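Local coordinates for protein 2,3-dihydroxybenzoate-AMP ligase (PDB 1MDB) that belongs to the ANL superfamily of AMP-binding enzymes and holds adenosine monophosphate and 2,3-dihydroxy-benzoic acid in its ligand pockets, at residues A[29-34]-A[54-59]; A[59-64]-A[95-100]; A[346-351]-A[420-425]; A[362-367]-A[406-411]. One frame throughout, in Å; residues are numbered along the deposited sequence.

Interaction 1: residues A[29-34]-A[54-59]; sequences DLLRDR and RELDTR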
loop_
_atom_site.group_PDB
_atom_site.type_symbol
_atom_site.label_atom_id
_atom_site.label_comp_id
_atom_site.label_asym_id
_atom_site.label_seq_id
_atom_site.Cartn_x
_atom_site.Cartn_y
_atom_site.Cartn_z
ATOM N N ASP A 29 -4.730 23.381 -2.567
ATOM C CA ASP A 29 -3.983 24.235 -3.494
ATOM C C ASP A 29 -3.607 23.431 -4.727
ATOM O O ASP A 29 -3.812 23.862 -5.864
ATOM C CB ASP A 29 -2.692 24.748 -2.850
ATOM C CG ASP A 29 -2.944 25.650 -1.660
ATOM O OD1 ASP A 29 -3.916 26.442 -1.699
ATOM O OD2 ASP A 29 -2.154 25.582 -0.692
ATOM N N LEU A 30 -3.041 22.254 -4.478
ATOM C CA LEU A 30 -2.607 21.345 -5.532
ATOM C C LEU A 30 -3.695 21.175 -6.588
ATOM O O LEU A 30 -3.446 21.357 -7.777
ATOM C CB LEU A 30 -2.231 19.996 -4.905
ATOM C CG LEU A 30 -1.471 18.934 -5.698
ATOM C CD1 LEU A 30 -1.065 17.812 -4.750
ATOM C CD2 LEU A 30 -2.332 18.393 -6.824
ATOM N N LEU A 31 -4.906 20.832 -6.158
ATOM C CA LEU A 31 -6.016 20.654 -7.090
ATOM C C LEU A 31 -6.416 21.971 -7.756
ATOM O O LEU A 31 -6.625 22.023 -8.970
ATOM C CB LEU A 31 -7.221 20.053 -6.365
ATOM C CG LEU A 31 -8.537 19.899 -7.128
ATOM C CD1 LEU A 31 -8.326 19.188 -8.453
ATOM C CD2 LEU A 31 -9.508 19.128 -6.253
ATOM N N ARG A 32 -6.514 23.035 -6.962
ATOM C CA ARG A 32 -6.892 24.346 -7.492
ATOM C C ARG A 32 -5.968 24.742 -8.634
ATOM O O ARG A 32 -6.419 25.191 -9.691
ATOM C CB ARG A 32 -6.806 25.415 -6.400
ATOM C CG ARG A 32 -7.394 26.765 -6.815
ATOM C CD ARG A 32 -8.898 26.669 -6.980
ATOM N NE ARG A 32 -9.562 26.477 -5.694
ATOM C CZ ARG A 32 -10.789 25.985 -5.551
ATOM N NH1 ARG A 32 -11.492 25.626 -6.615
ATOM N NH2 ARG A 32 -11.320 25.868 -4.342
ATOM N N ASP A 33 -4.671 24.574 -8.399
ATOM C CA ASP A 33 -3.644 24.907 -9.372
ATOM C C ASP A 33 -3.771 24.075 -10.650
ATOM O O ASP A 33 -3.924 24.625 -11.746
ATOM C CB ASP A 33 -2.267 24.697 -8.740
ATOM C CG ASP A 33 -1.147 25.251 -9.592
ATOM O OD1 ASP A 33 -0.982 24.778 -10.738
ATOM O OD2 ASP A 33 -0.432 26.160 -9.114
ATOM N N ARG A 34 -3.716 22.752 -10.513
ATOM C CA ARG A 34 -3.823 21.868 -11.665
ATOM C C ARG A 34 -5.109 22.122 -12.438
ATOM O O ARG A 34 -5.135 22.032 -13.662
ATOM C CB ARG A 34 -3.786 20.398 -11.231
ATOM C CG ARG A 34 -2.543 19.975 -10.473
ATOM C CD ARG A 34 -1.291 20.261 -11.270
ATOM N NE ARG A 34 -0.065 19.861 -10.581
ATOM C CZ ARG A 34 0.272 20.264 -9.364
ATOM N NH1 ARG A 34 -0.532 21.076 -8.691
ATOM N NH2 ARG A 34 1.425 19.880 -8.831
ATOM N N ARG A 54 -10.820 20.262 -13.940
ATOM C CA ARG A 54 -11.698 21.359 -13.523
ATOM C C ARG A 54 -12.925 20.756 -12.848
ATOM O O ARG A 54 -13.395 21.238 -11.816
ATOM C CB ARG A 54 -12.137 22.183 -14.736
ATOM C CG ARG A 54 -12.661 23.574 -14.390
ATOM C CD ARG A 54 -11.523 24.590 -14.274
ATOM N NE ARG A 54 -10.785 24.703 -15.533
ATOM C CZ ARG A 54 -9.775 25.544 -15.745
ATOM N NH1 ARG A 54 -9.369 26.356 -14.776
ATOM N NH2 ARG A 54 -9.168 25.572 -16.925
ATOM N N GLU A 55 -13.435 19.691 -13.454
ATOM C CA GLU A 55 -14.596 18.976 -12.944
ATOM C C GLU A 55 -14.385 18.551 -11.486
ATOM O O GLU A 55 -15.194 18.871 -10.613
ATOM C CB GLU A 55 -14.848 17.751 -13.821
ATOM C CG GLU A 55 -15.749 16.693 -13.220
ATOM C CD GLU A 55 -17.116 16.649 -13.862
ATOM O OE1 GLU A 55 -17.240 17.086 -15.025
ATOM O OE2 GLU A 55 -18.065 16.162 -13.208
ATOM N N LEU A 56 -13.297 17.825 -11.235
ATOM C CA LEU A 56 -12.975 17.361 -9.893
ATOM C C LEU A 56 -12.857 18.558 -8.952
ATOM O O LEU A 56 -13.345 18.526 -7.823
ATOM C CB LEU A 56 -11.659 16.575 -9.919
ATOM C CG LEU A 56 -11.117 16.059 -8.582
ATOM C CD1 LEU A 56 -12.155 15.180 -7.891
ATOM C CD2 LEU A 56 -9.832 15.272 -8.839
ATOM N N ASP A 57 -12.206 19.612 -9.437
ATOM C CA ASP A 57 -12.018 20.839 -8.669
ATOM C C ASP A 57 -13.380 21.384 -8.224
ATOM O O ASP A 57 -13.599 21.666 -7.038
ATOM C CB ASP A 57 -11.304 21.881 -9.539
ATOM C CG ASP A 57 -10.849 23.097 -8.751
ATOM O OD1 ASP A 57 -11.079 24.229 -9.220
ATOM O OD2 ASP A 57 -10.247 22.930 -7.673
ATOM N N THR A 58 -14.295 21.515 -9.180
ATOM C CA THR A 58 -15.629 22.035 -8.898
ATOM C C THR A 58 -16.431 21.150 -7.941
ATOM O O THR A 58 -17.006 21.645 -6.984
ATOM C CB THR A 58 -16.445 22.226 -10.200
ATOM O OG1 THR A 58 -15.788 23.182 -11.040
ATOM C CG2 THR A 58 -17.851 22.734 -9.882
ATOM N N ARG A 59 -16.474 19.847 -8.202
ATOM C CA ARG A 59 -17.214 18.936 -7.337
ATOM C C ARG A 59 -16.666 18.966 -5.908
ATOM O O ARG A 59 -17.425 18.875 -4.947
ATOM C CB ARG A 59 -17.166 17.514 -7.908
ATOM C CG ARG A 59 -17.737 17.425 -9.325
ATOM C CD ARG A 59 -17.772 16.000 -9.872
ATOM N NE ARG A 59 -18.602 15.119 -9.058
ATOM C CZ ARG A 59 -19.607 14.387 -9.529
ATOM N NH1 ARG A 59 -19.910 14.429 -10.816
ATOM N NH2 ARG A 59 -20.307 13.611 -8.714
HETATM O O HOH W 1 -9.188 25.871 -10.292
#
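Asp57 faces both Leu31 and Arg32 and has the largest share of the contact, with Leu31 close behind. With CG anti to the backbone N (chi1 -170°), its carboxylate is swung over to helix 27-38. Asp57 CB brushes the leucine, 4.2 Å from Leu31 CD1. One step out, Asp57 CG lies 3.4 Å from Arg32 NH1. OD1 takes a weak, bent hydrogen bond from Arg32 NH1 at 3.0 Å, the hydrogen-bonded limb of a salt bridge, and one water donates to both Asp57 OD1 and Arg32 O. OD2 lies 3.2 Å from Arg32 NH1, touches Leu31 CG at 3.5 Å and forms a salt bridge with Arg97. OD1 sits at the edge of the Arg32 guanidinium, near its plane, though guanidinium and carboxylate planes are 72° apart; Arg32 has a further salt bridge to Asp61. Behind the charges, Leu31 CD2 and Leu56 CG close the apolar side at 4.2 Å. The segment axes run 136° apart, 9.0 Å at closest approach. Helix 86-98 completes the packing, with Phe93 against Leu31 and Phe89 against Leu56, while the hairpin strands 42-46 and 49-52 connect the two helices.

Interaction 2: residues A[59-64]-A[95-100]; sequences RADRLA and LFRLGA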
loop_
_atom_site.group_PDB
_atom_site.type_symbol
_atom_site.label_atom_id
_atom_site.label_comp_id
_atom_site.label_asym_id
_atom_site.label_seq_id
_atom_site.Cartn_x
_atom_site.Cartn_y
_atom_site.Cartn_z
ATOM N N ARG A 59 -16.474 19.847 -8.202
ATOM C CA ARG A 59 -17.214 18.936 -7.337
ATOM C C ARG A 59 -16.666 18.966 -5.908
ATOM O O ARG A 59 -17.425 18.875 -4.947
ATOM C CB ARG A 59 -17.166 17.514 -7.908
ATOM C CG ARG A 59 -17.737 17.425 -9.325
ATOM C CD ARG A 59 -17.772 16.000 -9.872
ATOM N NE ARG A 59 -18.602 15.119 -9.058
ATOM C CZ ARG A 59 -19.607 14.387 -9.529
ATOM N NH1 ARG A 59 -19.910 14.429 -10.816
ATOM N NH2 ARG A 59 -20.307 13.611 -8.714
ATOM N N ALA A 60 -15.351 19.107 -5.775
ATOM C CA ALA A 60 -14.701 19.160 -4.470
ATOM C C ALA A 60 -15.137 20.404 -3.672
ATOM O O ALA A 60 -15.359 20.327 -2.453
ATOM C CB ALA A 60 -13.188 19.155 -4.649
ATOM N N ASP A 61 -15.243 21.545 -4.355
ATOM C CA ASP A 61 -15.675 22.779 -3.708
ATOM C C ASP A 61 -17.118 22.617 -3.275
ATOM O O ASP A 61 -17.471 22.844 -2.111
ATOM C CB ASP A 61 -15.602 23.969 -4.664
ATOM C CG ASP A 61 -14.218 24.545 -4.781
ATOM O OD1 ASP A 61 -13.439 24.418 -3.815
ATOM O OD2 ASP A 61 -13.916 25.142 -5.838
ATOM N N ARG A 62 -17.950 22.222 -4.230
ATOM C CA ARG A 62 -19.364 22.037 -3.968
ATOM C C ARG A 62 -19.643 20.967 -2.919
ATOM O O ARG A 62 -20.631 21.058 -2.188
ATOM C CB ARG A 62 -20.100 21.706 -5.271
ATOM C CG ARG A 62 -20.156 22.869 -6.264
ATOM C CD ARG A 62 -20.918 22.492 -7.540
ATOM N NE ARG A 62 -22.326 22.177 -7.299
ATOM C CZ ARG A 62 -23.255 23.074 -6.977
ATOM N NH1 ARG A 62 -22.930 24.350 -6.855
ATOM N NH2 ARG A 62 -24.513 22.694 -6.782
ATOM N N LEU A 63 -18.782 19.953 -2.833
ATOM C CA LEU A 63 -18.997 18.895 -1.847
ATOM C C LEU A 63 -18.543 19.363 -0.467
ATOM O O LEU A 63 -19.193 19.088 0.538
ATOM C CB LEU A 63 -18.249 17.613 -2.243
ATOM C CG LEU A 63 -18.393 16.418 -1.285
ATOM C CD1 LEU A 63 -19.872 16.081 -1.102
ATOM C CD2 LEU A 63 -17.648 15.205 -1.826
ATOM N N ALA A 64 -17.428 20.078 -0.422
ATOM C CA ALA A 64 -16.917 20.583 0.844
ATOM C C ALA A 64 -18.014 21.398 1.522
ATOM O O ALA A 64 -18.221 21.300 2.737
ATOM C CB ALA A 64 -15.681 21.448 0.605
ATOM N N LEU A 95 -12.801 16.944 1.630
ATOM C CA LEU A 95 -12.419 16.853 3.032
ATOM C C LEU A 95 -11.144 17.659 3.224
ATOM O O LEU A 95 -10.992 18.377 4.209
ATOM C CB LEU A 95 -12.193 15.398 3.430
ATOM C CG LEU A 95 -13.482 14.569 3.513
ATOM C CD1 LEU A 95 -13.144 13.100 3.723
ATOM C CD2 LEU A 95 -14.349 15.096 4.664
ATOM N N PHE A 96 -10.232 17.541 2.267
ATOM C CA PHE A 96 -8.973 18.270 2.312
ATOM C C PHE A 96 -9.202 19.785 2.379
ATOM O O PHE A 96 -8.496 20.485 3.109
ATOM C CB PHE A 96 -8.126 17.921 1.079
ATOM C CG PHE A 96 -7.461 16.568 1.148
ATOM C CD1 PHE A 96 -7.009 15.946 -0.010
ATOM C CD2 PHE A 96 -7.253 15.934 2.368
ATOM C CE1 PHE A 96 -6.354 14.713 0.048
ATOM C CE2 PHE A 96 -6.598 14.695 2.429
ATOM C CZ PHE A 96 -6.151 14.092 1.270
ATOM N N ARG A 97 -10.190 20.291 1.636
ATOM C CA ARG A 97 -10.468 21.735 1.635
ATOM C C ARG A 97 -11.219 22.225 2.869
ATOM O O ARG A 97 -11.202 23.417 3.184
ATOM C CB ARG A 97 -11.236 22.139 0.370
ATOM C CG ARG A 97 -10.482 21.819 -0.919
ATOM C CD ARG A 97 -10.470 22.973 -1.898
ATOM N NE ARG A 97 -11.052 22.582 -3.170
ATOM C CZ ARG A 97 -10.439 22.640 -4.345
ATOM N NH1 ARG A 97 -9.197 23.082 -4.445
ATOM N NH2 ARG A 97 -11.081 22.245 -5.427
ATOM N N LEU A 98 -11.877 21.306 3.566
ATOM C CA LEU A 98 -12.619 21.640 4.778
ATOM C C LEU A 98 -11.709 21.445 5.980
ATOM O O LEU A 98 -12.068 21.778 7.105
ATOM C CB LEU A 98 -13.840 20.722 4.910
ATOM C CG LEU A 98 -14.724 20.833 6.160
ATOM C CD1 LEU A 98 -15.180 22.277 6.365
ATOM C CD2 LEU A 98 -15.927 19.912 6.003
ATOM N N GLY A 99 -10.522 20.901 5.736
ATOM C CA GLY A 99 -9.599 20.652 6.828
ATOM C C GLY A 99 -10.002 19.418 7.627
ATOM O O GLY A 99 -9.525 19.207 8.749
ATOM N N ALA A 100 -10.895 18.611 7.060
ATOM C CA ALA A 100 -11.342 17.387 7.711
ATOM C C ALA A 100 -10.378 16.265 7.325
ATOM O O ALA A 100 -9.801 16.269 6.233
ATOM C CB ALA A 100 -12.757 17.045 7.285
#
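Arg97 reaches across from helix 86-98 to Asp61 and buries more surface than any other residue here. Its chain, bent at chi2 and chi3, brings NE to 3.1 Å from Asp61 OD1. That is a salt bridge of charges alone, since the oxygen lies well out of the guanidinium plane and no N-H is aimed at it. The carboxylate and guanidinium planes differ by 30°. Each group has a stronger partner elsewhere, Asp57 for Arg97 and Arg32 for Asp61, so two acids and two arginines share a compact cluster running from the buried Arg97 and Asp57 out to the exposed Arg32. Arg97 NH2 also lies 3.8 Å from Ala60 CB. Ala64, second in buried area, needs little room: its CA is 5.9 Å from that of Leu98, and Leu98 CD2 packs 4.2 Å from the Ala64 carbonyl oxygen. Helix 86-98 ends in a Schellman motif, with Gly99 at positive phi as the C-prime residue, Ala100 N bonded to Leu95 O and Gly99 N weakly to Phe96 O.

Interaction 3: residues A[346-351]-A[420-425]; sequences EEIIVN and DGYIVV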
loop_
_atom_site.group_PDB
_atom_site.type_symbol
_atom_site.label_atom_id
_atom_site.label_comp_id
_atom_site.label_asym_id
_atom_site.label_seq_id
_atom_site.Cartn_x
_atom_site.Cartn_y
_atom_site.Cartn_z
ATOM N N GLU A 346 19.292 -4.320 -15.655
ATOM C CA GLU A 346 18.317 -5.373 -15.402
ATOM C C GLU A 346 18.580 -6.090 -14.077
ATOM O O GLU A 346 17.645 -6.405 -13.339
ATOM C CB GLU A 346 18.306 -6.394 -16.549
ATOM C CG GLU A 346 17.236 -7.497 -16.405
ATOM C CD GLU A 346 15.796 -6.976 -16.546
ATOM O OE1 GLU A 346 15.498 -5.881 -16.023
ATOM O OE2 GLU A 346 14.955 -7.670 -17.165
ATOM N N GLU A 347 19.851 -6.331 -13.770
ATOM C CA GLU A 347 20.221 -7.025 -12.541
ATOM C C GLU A 347 19.859 -6.278 -11.262
ATOM O O GLU A 347 19.523 -6.895 -10.252
ATOM C CB GLU A 347 21.719 -7.326 -12.526
ATOM C CG GLU A 347 22.141 -8.169 -11.333
ATOM C CD GLU A 347 23.641 -8.264 -11.181
ATOM O OE1 GLU A 347 24.270 -7.231 -10.859
ATOM O OE2 GLU A 347 24.189 -9.373 -11.384
ATOM N N ILE A 348 19.956 -4.956 -11.283
ATOM C CA ILE A 348 19.607 -4.182 -10.100
ATOM C C ILE A 348 18.089 -4.169 -9.922
ATOM O O ILE A 348 17.586 -4.176 -8.799
ATOM C CB ILE A 348 20.117 -2.738 -10.199
ATOM C CG1 ILE A 348 21.624 -2.707 -9.925
ATOM C CG2 ILE A 348 19.365 -1.849 -9.221
ATOM C CD1 ILE A 348 22.229 -1.320 -9.973
ATOM N N ILE A 349 17.368 -4.161 -11.040
ATOM C CA ILE A 349 15.911 -4.157 -11.016
ATOM C C ILE A 349 15.406 -5.523 -10.566
ATOM O O ILE A 349 14.421 -5.622 -9.838
ATOM C CB ILE A 349 15.324 -3.863 -12.425
ATOM C CG1 ILE A 349 15.635 -2.427 -12.836
ATOM C CG2 ILE A 349 13.819 -4.114 -12.436
ATOM C CD1 ILE A 349 15.235 -2.108 -14.264
ATOM N N VAL A 350 16.097 -6.571 -10.998
ATOM C CA VAL A 350 15.713 -7.939 -10.673
ATOM C C VAL A 350 16.179 -8.480 -9.325
ATOM O O VAL A 350 15.558 -9.396 -8.773
ATOM C CB VAL A 350 16.192 -8.910 -11.782
ATOM C CG1 VAL A 350 16.080 -10.363 -11.319
ATOM C CG2 VAL A 350 15.357 -8.691 -13.039
ATOM N N ASN A 351 17.246 -7.917 -8.768
ATOM C CA ASN A 351 17.747 -8.446 -7.507
ATOM C C ASN A 351 17.676 -7.547 -6.281
ATOM O O ASN A 351 18.042 -7.976 -5.189
ATOM C CB ASN A 351 19.181 -8.951 -7.702
ATOM C CG ASN A 351 19.266 -10.059 -8.732
ATOM O OD1 ASN A 351 18.750 -11.161 -8.526
ATOM N ND2 ASN A 351 19.907 -9.769 -9.863
ATOM N N ASP A 420 25.728 0.850 -3.841
ATOM C CA ASP A 420 25.136 2.091 -4.311
ATOM C C ASP A 420 23.989 2.549 -3.425
ATOM O O ASP A 420 23.252 3.473 -3.771
ATOM C CB ASP A 420 24.664 1.932 -5.756
ATOM C CG ASP A 420 25.820 1.774 -6.724
ATOM O OD1 ASP A 420 26.676 2.686 -6.768
ATOM O OD2 ASP A 420 25.879 0.743 -7.431
ATOM N N GLY A 421 23.841 1.901 -2.274
ATOM C CA GLY A 421 22.787 2.281 -1.353
ATOM C C GLY A 421 21.453 1.592 -1.566
ATOM O O GLY A 421 20.449 2.008 -0.995
ATOM N N TYR A 422 21.429 0.549 -2.389
ATOM C CA TYR A 422 20.189 -0.180 -2.632
ATOM C C TYR A 422 19.886 -1.117 -1.473
ATOM O O TYR A 422 20.783 -1.505 -0.723
ATOM C CB TYR A 422 20.261 -0.972 -3.943
ATOM C CG TYR A 422 20.102 -0.098 -5.165
ATOM C CD1 TYR A 422 21.085 0.832 -5.517
ATOM C CD2 TYR A 422 18.936 -0.147 -5.933
ATOM C CE1 TYR A 422 20.906 1.691 -6.598
ATOM C CE2 TYR A 422 18.750 0.708 -7.015
ATOM C CZ TYR A 422 19.737 1.626 -7.340
ATOM O OH TYR A 422 19.554 2.480 -8.401
ATOM N N ILE A 423 18.613 -1.468 -1.330
ATOM C CA ILE A 423 18.173 -2.345 -0.259
ATOM C C ILE A 423 17.742 -3.699 -0.802
ATOM O O ILE A 423 16.954 -3.794 -1.748
ATOM C CB ILE A 423 16.994 -1.714 0.514
ATOM C CG1 ILE A 423 17.432 -0.378 1.120
ATOM C CG2 ILE A 423 16.501 -2.664 1.604
ATOM C CD1 ILE A 423 16.329 0.375 1.839
ATOM N N VAL A 424 18.296 -4.746 -0.210
ATOM C CA VAL A 424 17.962 -6.103 -0.579
ATOM C C VAL A 424 17.267 -6.647 0.661
ATOM O O VAL A 424 17.914 -6.987 1.649
ATOM C CB VAL A 424 19.211 -6.931 -0.886
ATOM C CG1 VAL A 424 18.806 -8.352 -1.265
ATOM C CG2 VAL A 424 19.990 -6.283 -2.028
ATOM N N VAL A 425 15.940 -6.685 0.607
ATOM C CA VAL A 425 15.124 -7.155 1.717
ATOM C C VAL A 425 15.139 -8.673 1.844
ATOM O O VAL A 425 15.050 -9.393 0.847
ATOM C CB VAL A 425 13.656 -6.678 1.548
ATOM C CG1 VAL A 425 12.799 -7.134 2.737
ATOM C CG2 VAL A 425 13.623 -5.163 1.431
#
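Ile348 and Tyr422 make the apolar part of this contact. The CG2 methyl of Ile348 does the touching, at 3.4 Å from Tyr422 CE2 and 3.7 Å from Tyr422 CD2, so it lies against the CD2-CE2 bond of the ring, and the two side chains cross at about a right angle. The isoleucine's first torsion places the branch: CG2 stands anti to the backbone N, while CG1 (chi1 -77°) is anti to the carbonyl carbon.

The second kind of contact is van der Waals packing against a backbone carbonyl. Asn351 O faces both methyls of Val424, 4.0 Å from CG1 and 4.1 Å from CG2, where the short helix 346-351 gives out.

Hydrogen bonds do not cross between the segments. Asn351 folds back so that ND2 gives a hydrogen bond to Glu347 O at 2.9 Å, in the carbonyl plane and on a lone pair. The same oxygen accepts Asn351 N, so two donors from one residue grip it. Tyr422 OH is bonded to Asp344, just ahead of the helix.

Nearby, Ile423 pairs through its backbone with Gln353 and Gly354, and Val425 touches AMP. The chemistry is that of a small, mostly apolar and nondirectional contact between the helix and the turn and first residues of strand 423-428: the polar groups are satisfied within the helix (Asn351) or by Asp344 (Tyr422), which leaves the crossing itself to dispersion.

Interaction 4: residues A[362-367]-A[406-411]; sequences ESRVWD and DGFYRT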
loop_
_atom_site.group_PDB
_atom_site.type_symbol
_atom_site.label_atom_id
_atom_site.label_comp_id
_atom_site.label_asym_id
_atom_site.label_seq_id
_atom_site.Cartn_x
_atom_site.Cartn_y
_atom_site.Cartn_z
ATOM N N GLU A 362 17.108 8.941 5.626
ATOM C CA GLU A 362 18.206 8.341 6.371
ATOM C C GLU A 362 17.881 6.884 6.687
ATOM O O GLU A 362 16.817 6.582 7.233
ATOM C CB GLU A 362 18.430 9.094 7.677
ATOM C CG GLU A 362 19.169 10.399 7.530
ATOM C CD GLU A 362 19.154 11.195 8.813
ATOM O OE1 GLU A 362 18.146 11.889 9.071
ATOM O OE2 GLU A 362 20.145 11.113 9.571
ATOM N N SER A 363 18.797 5.985 6.346
ATOM C CA SER A 363 18.602 4.572 6.606
ATOM C C SER A 363 19.726 3.990 7.454
ATOM O O SER A 363 20.897 4.330 7.281
ATOM C CB SER A 363 18.509 3.798 5.287
ATOM O OG SER A 363 17.284 4.061 4.623
ATOM N N ARG A 364 19.362 3.114 8.380
ATOM C CA ARG A 364 20.346 2.460 9.222
ATOM C C ARG A 364 19.989 0.994 9.397
ATOM O O ARG A 364 18.814 0.640 9.521
ATOM C CB ARG A 364 20.459 3.181 10.568
ATOM C CG ARG A 364 20.958 4.606 10.378
ATOM C CD ARG A 364 21.446 5.274 11.648
ATOM N NE ARG A 364 21.941 6.618 11.352
ATOM C CZ ARG A 364 22.452 7.450 12.253
ATOM N NH1 ARG A 364 22.541 7.082 13.524
ATOM N NH2 ARG A 364 22.873 8.652 11.881
ATOM N N VAL A 365 21.011 0.143 9.356
ATOM C CA VAL A 365 20.838 -1.295 9.513
ATOM C C VAL A 365 21.497 -1.721 10.821
ATOM O O VAL A 365 22.723 -1.831 10.900
ATOM C CB VAL A 365 21.487 -2.063 8.347
ATOM C CG1 VAL A 365 21.338 -3.550 8.556
ATOM C CG2 VAL A 365 20.846 -1.651 7.034
ATOM N N TRP A 366 20.680 -1.951 11.844
ATOM C CA TRP A 366 21.185 -2.349 13.151
ATOM C C TRP A 366 21.070 -3.840 13.440
ATOM O O TRP A 366 20.366 -4.569 12.748
ATOM C CB TRP A 366 20.449 -1.595 14.256
ATOM C CG TRP A 366 20.819 -0.163 14.383
ATOM C CD1 TRP A 366 21.819 0.494 13.725
ATOM C CD2 TRP A 366 20.212 0.793 15.253
ATOM N NE1 TRP A 366 21.870 1.806 14.133
ATOM C CE2 TRP A 366 20.893 2.017 15.070
ATOM C CE3 TRP A 366 19.152 0.737 16.169
ATOM C CZ2 TRP A 366 20.555 3.171 15.774
ATOM C CZ3 TRP A 366 18.815 1.885 16.868
ATOM C CH2 TRP A 366 19.514 3.088 16.665
ATOM N N ASP A 367 21.773 -4.275 14.482
ATOM C CA ASP A 367 21.750 -5.666 14.912
ATOM C C ASP A 367 20.831 -5.706 16.129
ATOM O O ASP A 367 20.412 -4.661 16.623
ATOM C CB ASP A 367 23.165 -6.134 15.281
ATOM C CG ASP A 367 23.710 -5.441 16.521
ATOM O OD1 ASP A 367 23.432 -4.241 16.709
ATOM O OD2 ASP A 367 24.430 -6.094 17.303
ATOM N N ASP A 406 16.137 9.207 19.342
ATOM C CA ASP A 406 16.585 10.251 18.429
ATOM C C ASP A 406 15.678 10.502 17.222
ATOM O O ASP A 406 15.796 11.533 16.561
ATOM C CB ASP A 406 18.028 9.978 17.974
ATOM C CG ASP A 406 18.234 8.565 17.464
ATOM O OD1 ASP A 406 17.816 7.604 18.143
ATOM O OD2 ASP A 406 18.838 8.414 16.383
ATOM N N GLY A 407 14.774 9.576 16.924
ATOM C CA GLY A 407 13.876 9.817 15.808
ATOM C C GLY A 407 13.758 8.788 14.701
ATOM O O GLY A 407 12.960 8.974 13.783
ATOM N N PHE A 408 14.534 7.713 14.758
ATOM C CA PHE A 408 14.436 6.703 13.721
ATOM C C PHE A 408 13.248 5.781 13.957
ATOM O O PHE A 408 12.879 5.492 15.098
ATOM C CB PHE A 408 15.719 5.871 13.633
ATOM C CG PHE A 408 16.821 6.543 12.873
ATOM C CD1 PHE A 408 17.631 7.494 13.486
ATOM C CD2 PHE A 408 17.031 6.249 11.533
ATOM C CE1 PHE A 408 18.634 8.143 12.774
ATOM C CE2 PHE A 408 18.032 6.893 10.809
ATOM C CZ PHE A 408 18.837 7.844 11.434
ATOM N N TYR A 409 12.649 5.334 12.860
ATOM C CA TYR A 409 11.504 4.434 12.915
ATOM C C TYR A 409 11.960 3.018 12.584
ATOM O O TYR A 409 12.640 2.802 11.580
ATOM C CB TYR A 409 10.440 4.877 11.904
ATOM C CG TYR A 409 9.447 3.793 11.553
ATOM C CD1 TYR A 409 8.613 3.243 12.527
ATOM C CD2 TYR A 409 9.349 3.306 10.250
ATOM C CE1 TYR A 409 7.710 2.237 12.213
ATOM C CE2 TYR A 409 8.446 2.300 9.922
ATOM C CZ TYR A 409 7.632 1.769 10.909
ATOM O OH TYR A 409 6.751 0.760 10.602
ATOM N N ARG A 410 11.607 2.059 13.433
ATOM C CA ARG A 410 11.980 0.671 13.174
ATOM C C ARG A 410 10.907 0.082 12.273
ATOM O O ARG A 410 9.805 -0.218 12.724
ATOM C CB ARG A 410 12.079 -0.138 14.472
ATOM C CG ARG A 410 11.558 0.560 15.712
ATOM C CD ARG A 410 12.687 0.918 16.673
ATOM N NE ARG A 410 13.491 -0.252 17.013
ATOM C CZ ARG A 410 14.530 -0.244 17.845
ATOM N NH1 ARG A 410 14.907 0.878 18.446
ATOM N NH2 ARG A 410 15.211 -1.358 18.057
ATOM N N THR A 411 11.239 -0.073 10.998
ATOM C CA THR A 411 10.309 -0.592 10.005
ATOM C C THR A 411 9.893 -2.046 10.213
ATOM O O THR A 411 8.859 -2.462 9.705
ATOM C CB THR A 411 10.898 -0.475 8.595
ATOM O OG1 THR A 411 11.886 -1.493 8.411
ATOM C CG2 THR A 411 11.541 0.884 8.401
#
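Phe408 wedges between Arg364 and Glu362, and this is the dense half of the contact. Arg364, extended from CG to NE, runs across the ring: its CD lies 4.1 Å from the Phe408 ring centroid in an off-centre CH-pi contact. Farther along, Phe408 CZ is 3.3 Å from Arg364 NE and covers one face of the guanidinium near its rim, the two planes inclined by 36°. Glu362 CB meets the same CE2-CZ end of the ring, 3.8 Å from Phe408 CE2.

The other half is slack. Arg410 NH1 stands at the edge of the Trp366 ring, 4.3 Å from Trp366 CZ3. No hydrogen bond spans the two segments.

Strands 362-366 and 409-417 are separated in the sheet by 379-384, so their side chains meet over that strand. Arg364 thus lends its aliphatic stem and one flat face to an aromatic ring, with Asp406 OD2 near its NH1 at 4.9 Å but not in contact, while Glu362 and Arg410 form salt bridges outside the segments, with Arg384 and Asp370.

How the interactions relate
Interactions 1 and 2 are buried contacts that share helix 53-70 and touch each other: two salt bridges run from one to the other, making a single ionic cluster among three helices. Interactions 3 and 4 lie some 37 to 41 Å away, centre to centre, in the part of the chain built round a four-stranded antiparallel sheet. They do not touch, yet strands 409-417 and 423-428 are neighbours in that sheet, and interaction 4 is nested within the loop closed by interaction 3. Both are less enclosed: 3 is partly buried and apolar, 4 a surface contact. Charges pair directly among the helices, whereas in interaction 4 arginine instead packs against a ring.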